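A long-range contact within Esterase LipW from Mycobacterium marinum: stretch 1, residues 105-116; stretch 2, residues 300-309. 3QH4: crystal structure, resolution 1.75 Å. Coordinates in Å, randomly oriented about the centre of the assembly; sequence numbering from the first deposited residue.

Stretch 1, residues 105-116: HRQCLELARRAR
Stretch 2 (300-309) SQRLFAMQGH

Both stretches form alpha helices with i to i-4 backbone hydrogen bonds; Arg116 leaves the first helix with phi/psi 55/67°. The axes run in broadly the same direction, crossing at -49° with a closest approach of 8.1 Å. Register is set by Glu110 CA to Phe304 CA, 6.3 Å, and tightens to Ala115 CA to Gly308 CA, 4.4 Å. Glycine permits this approach: an ideal CB on Gly308 would lie 2.6 Å from Arg114 CB, a clash.

Packing centres on Arg114 (chi1 to chi3 m, t, t; chi4 -121°), a knob among Gln301, Phe304, Ala305 and Gly308. Phe304 CB lies over one guanidinium face, 3.5 Å from Arg114 CZ. The Phe304 ring (chi1 m, chi2 -35°) receives Glu110 CG over its face, 3.9 Å from the centroid and 13° off the normal, a CH-pi contact. Leu111 CD2 (m, t) meets Gln307 CB at 3.7 Å.

The amides of Gln107 (t, p, 101°) and Gln307 (m, t, -38°) pair through two hydrogen bonds: Gln107 NE2 donates to Gln307 OE1 (2.8 Å, N-H...O 169°) and Gln307 NE2 to Gln107 OE1 (3.0 Å, 154°). Arg114 NH2 donates to Gln301 OE1 (2.9 Å) near the guanidinium plane.

Within the first helix, salt bridges join Glu110 (m, m, -20°) to Arg106 and Arg114: Arg106 NE to Glu110 OE2 and Arg114 NE to Glu110 OE1, both 2.8 Å. One water accepts from Arg106 NH2 (3.0 Å) and Gln301 NE2 (2.9 Å), bridging the helices.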

# COMPACT_ATOMS: atom_id res chain seq x y z
N HIS A 105 -4.69 6.18 7.00
CA HIS A 105 -6.08 6.70 7.10
C HIS A 105 -6.33 7.85 6.08
O HIS A 105 -7.36 7.85 5.42
CB HIS A 105 -6.30 7.15 8.54
CG HIS A 105 -7.69 7.64 8.86
ND1 HIS A 105 -8.79 6.81 8.91
CD2 HIS A 105 -8.12 8.87 9.22
CE1 HIS A 105 -9.85 7.52 9.25
NE2 HIS A 105 -9.47 8.77 9.46
N ARG A 106 -5.39 8.78 5.96
CA ARG A 106 -5.56 9.89 5.02
C ARG A 106 -5.71 9.35 3.59
O ARG A 106 -6.61 9.77 2.86
CB ARG A 106 -4.40 10.88 5.10
CG ARG A 106 -4.54 12.08 4.14
CD ARG A 106 -5.76 12.95 4.44
NE ARG A 106 -5.75 14.17 3.61
CZ ARG A 106 -5.08 15.29 3.89
NH1 ARG A 106 -4.31 15.37 4.99
NH2 ARG A 106 -5.16 16.33 3.05
N GLN A 107 -4.82 8.44 3.19
CA GLN A 107 -4.90 7.85 1.87
C GLN A 107 -6.27 7.22 1.61
O GLN A 107 -6.83 7.38 0.51
CB GLN A 107 -3.76 6.82 1.70
CG GLN A 107 -3.84 5.85 0.47
CD GLN A 107 -3.52 6.54 -0.88
OE1 GLN A 107 -2.40 6.42 -1.40
NE2 GLN A 107 -4.50 7.23 -1.44
N CYS A 108 -6.81 6.52 2.61
CA CYS A 108 -8.09 5.83 2.47
C CYS A 108 -9.21 6.85 2.29
O CYS A 108 -10.10 6.65 1.46
CB CYS A 108 -8.38 4.90 3.67
SG CYS A 108 -7.31 3.42 3.64
N LEU A 109 -9.16 7.93 3.08
CA LEU A 109 -10.19 8.97 2.99
C LEU A 109 -10.18 9.59 1.59
O LEU A 109 -11.24 9.89 1.01
CB LEU A 109 -9.97 10.07 4.04
CG LEU A 109 -10.22 9.60 5.48
CD1 LEU A 109 -9.60 10.64 6.41
CD2 LEU A 109 -11.73 9.38 5.80
N GLU A 110 -8.97 9.80 1.08
CA GLU A 110 -8.81 10.43 -0.24
C GLU A 110 -9.34 9.52 -1.33
O GLU A 110 -10.07 9.98 -2.21
CB GLU A 110 -7.36 10.87 -0.50
CG GLU A 110 -6.84 11.93 0.50
CD GLU A 110 -7.52 13.29 0.40
OE1 GLU A 110 -8.13 13.62 -0.64
OE2 GLU A 110 -7.44 14.04 1.40
N LEU A 111 -9.02 8.23 -1.26
CA LEU A 111 -9.53 7.28 -2.25
C LEU A 111 -11.06 7.22 -2.23
O LEU A 111 -11.70 7.33 -3.28
CB LEU A 111 -8.98 5.87 -2.02
CG LEU A 111 -7.48 5.66 -2.26
CD1 LEU A 111 -7.10 4.21 -1.95
CD2 LEU A 111 -7.11 6.01 -3.71
N ALA A 112 -11.64 7.06 -1.04
CA ALA A 112 -13.10 6.91 -0.94
C ALA A 112 -13.81 8.11 -1.55
O ALA A 112 -14.72 7.97 -2.35
CB ALA A 112 -13.51 6.74 0.54
N ARG A 113 -13.37 9.30 -1.15
CA ARG A 113 -14.05 10.54 -1.53
C ARG A 113 -13.87 10.82 -3.03
O ARG A 113 -14.85 11.09 -3.76
CB ARG A 113 -13.49 11.70 -0.73
CG ARG A 113 -14.05 13.06 -1.17
CD ARG A 113 -13.60 14.16 -0.23
NE ARG A 113 -12.17 14.44 -0.34
CZ ARG A 113 -11.63 15.28 -1.21
NH1 ARG A 113 -12.40 15.94 -2.09
NH2 ARG A 113 -10.31 15.46 -1.22
N ARG A 114 -12.63 10.72 -3.49
CA ARG A 114 -12.33 11.11 -4.86
C ARG A 114 -12.80 10.11 -5.91
O ARG A 114 -13.21 10.50 -7.02
CB ARG A 114 -10.84 11.40 -5.03
CG ARG A 114 -10.37 12.65 -4.23
CD ARG A 114 -8.88 12.80 -4.44
NE ARG A 114 -8.27 13.65 -3.43
CZ ARG A 114 -7.61 14.77 -3.70
NH1 ARG A 114 -7.52 15.22 -4.95
NH2 ARG A 114 -7.02 15.45 -2.71
N ALA A 115 -12.76 8.82 -5.57
CA ALA A 115 -13.23 7.78 -6.49
C ALA A 115 -14.71 7.47 -6.30
O ALA A 115 -15.24 6.64 -7.03
CB ALA A 115 -12.41 6.50 -6.29
N ARG A 116 -15.35 8.08 -5.30
CA ARG A 116 -16.77 7.82 -4.97
C ARG A 116 -17.00 6.33 -4.73
O ARG A 116 -17.70 5.68 -5.48
CB ARG A 116 -17.72 8.37 -6.06
CG ARG A 116 -17.51 9.88 -6.28
CD ARG A 116 -18.46 10.51 -7.34
NE ARG A 116 -18.28 9.95 -8.69
CZ ARG A 116 -17.20 10.08 -9.46
NH1 ARG A 116 -16.11 10.77 -9.07
NH2 ARG A 116 -17.20 9.51 -10.67
N SER A 300 1.64 15.67 -3.67
CA SER A 300 0.80 14.71 -2.97
C SER A 300 -0.64 14.82 -3.43
O SER A 300 -1.32 13.82 -3.64
CB SER A 300 0.90 14.91 -1.45
OG SER A 300 2.28 14.82 -1.08
N GLN A 301 -1.12 16.06 -3.60
CA GLN A 301 -2.48 16.24 -4.08
C GLN A 301 -2.68 15.73 -5.49
O GLN A 301 -3.73 15.14 -5.79
CB GLN A 301 -2.91 17.72 -3.96
CG GLN A 301 -3.04 18.17 -2.50
CD GLN A 301 -4.34 17.63 -1.85
OE1 GLN A 301 -5.44 17.83 -2.38
NE2 GLN A 301 -4.20 16.96 -0.70
N ARG A 302 -1.69 15.94 -6.35
CA ARG A 302 -1.76 15.37 -7.70
C ARG A 302 -1.80 13.84 -7.67
O ARG A 302 -2.49 13.23 -8.48
CB ARG A 302 -0.59 15.87 -8.57
CG ARG A 302 -0.78 17.33 -9.05
CD ARG A 302 0.24 17.67 -10.17
NE ARG A 302 1.57 17.88 -9.61
CZ ARG A 302 2.05 19.08 -9.27
NH1 ARG A 302 3.27 19.18 -8.74
NH2 ARG A 302 1.31 20.17 -9.43
N LEU A 303 -1.04 13.23 -6.75
CA LEU A 303 -1.14 11.78 -6.55
C LEU A 303 -2.58 11.37 -6.19
O LEU A 303 -3.14 10.49 -6.85
CB LEU A 303 -0.15 11.30 -5.44
CG LEU A 303 -0.41 9.81 -5.09
CD1 LEU A 303 0.12 8.89 -6.16
CD2 LEU A 303 0.23 9.50 -3.71
N PHE A 304 -3.15 11.99 -5.16
CA PHE A 304 -4.52 11.66 -4.72
C PHE A 304 -5.52 11.83 -5.88
O PHE A 304 -6.42 11.02 -6.06
CB PHE A 304 -4.95 12.50 -3.51
CG PHE A 304 -4.09 12.29 -2.26
CD1 PHE A 304 -3.55 11.04 -1.93
CD2 PHE A 304 -3.86 13.36 -1.40
CE1 PHE A 304 -2.76 10.89 -0.77
CE2 PHE A 304 -3.09 13.22 -0.24
CZ PHE A 304 -2.56 11.97 0.09
N ALA A 305 -5.37 12.90 -6.65
CA ALA A 305 -6.32 13.20 -7.72
C ALA A 305 -6.20 12.12 -8.79
O ALA A 305 -7.22 11.67 -9.33
CB ALA A 305 -6.07 14.58 -8.29
N MET A 306 -4.95 11.71 -9.06
CA MET A 306 -4.66 10.71 -10.08
C MET A 306 -5.26 9.36 -9.70
O MET A 306 -5.86 8.66 -10.53
CB MET A 306 -3.15 10.60 -10.29
CG MET A 306 -2.74 9.64 -11.37
SD MET A 306 -0.94 9.52 -11.50
CE MET A 306 -0.55 11.24 -11.88
N GLN A 307 -5.09 9.00 -8.44
CA GLN A 307 -5.64 7.76 -7.90
C GLN A 307 -7.15 7.79 -7.97
O GLN A 307 -7.76 6.79 -8.34
CB GLN A 307 -5.21 7.59 -6.45
CG GLN A 307 -3.71 7.35 -6.26
CD GLN A 307 -3.34 7.40 -4.78
OE1 GLN A 307 -3.89 8.22 -4.03
NE2 GLN A 307 -2.39 6.57 -4.36
N GLY A 308 -7.74 8.92 -7.59
CA GLY A 308 -9.21 9.06 -7.61
C GLY A 308 -9.78 8.87 -9.00
O GLY A 308 -10.76 8.15 -9.19
N HIS A 309 -9.12 9.45 -9.99
CA HIS A 309 -9.61 9.40 -11.36
C HIS A 309 -9.45 7.99 -11.92
O HIS A 309 -10.31 7.53 -12.66
CB HIS A 309 -8.90 10.45 -12.23
CG HIS A 309 -9.44 11.84 -12.03
ND1 HIS A 309 -10.78 12.14 -12.14
CD2 HIS A 309 -8.81 13.01 -11.73
CE1 HIS A 309 -10.96 13.43 -11.91
NE2 HIS A 309 -9.79 13.98 -11.65
O HOH W 1 -6.80 16.42 0.56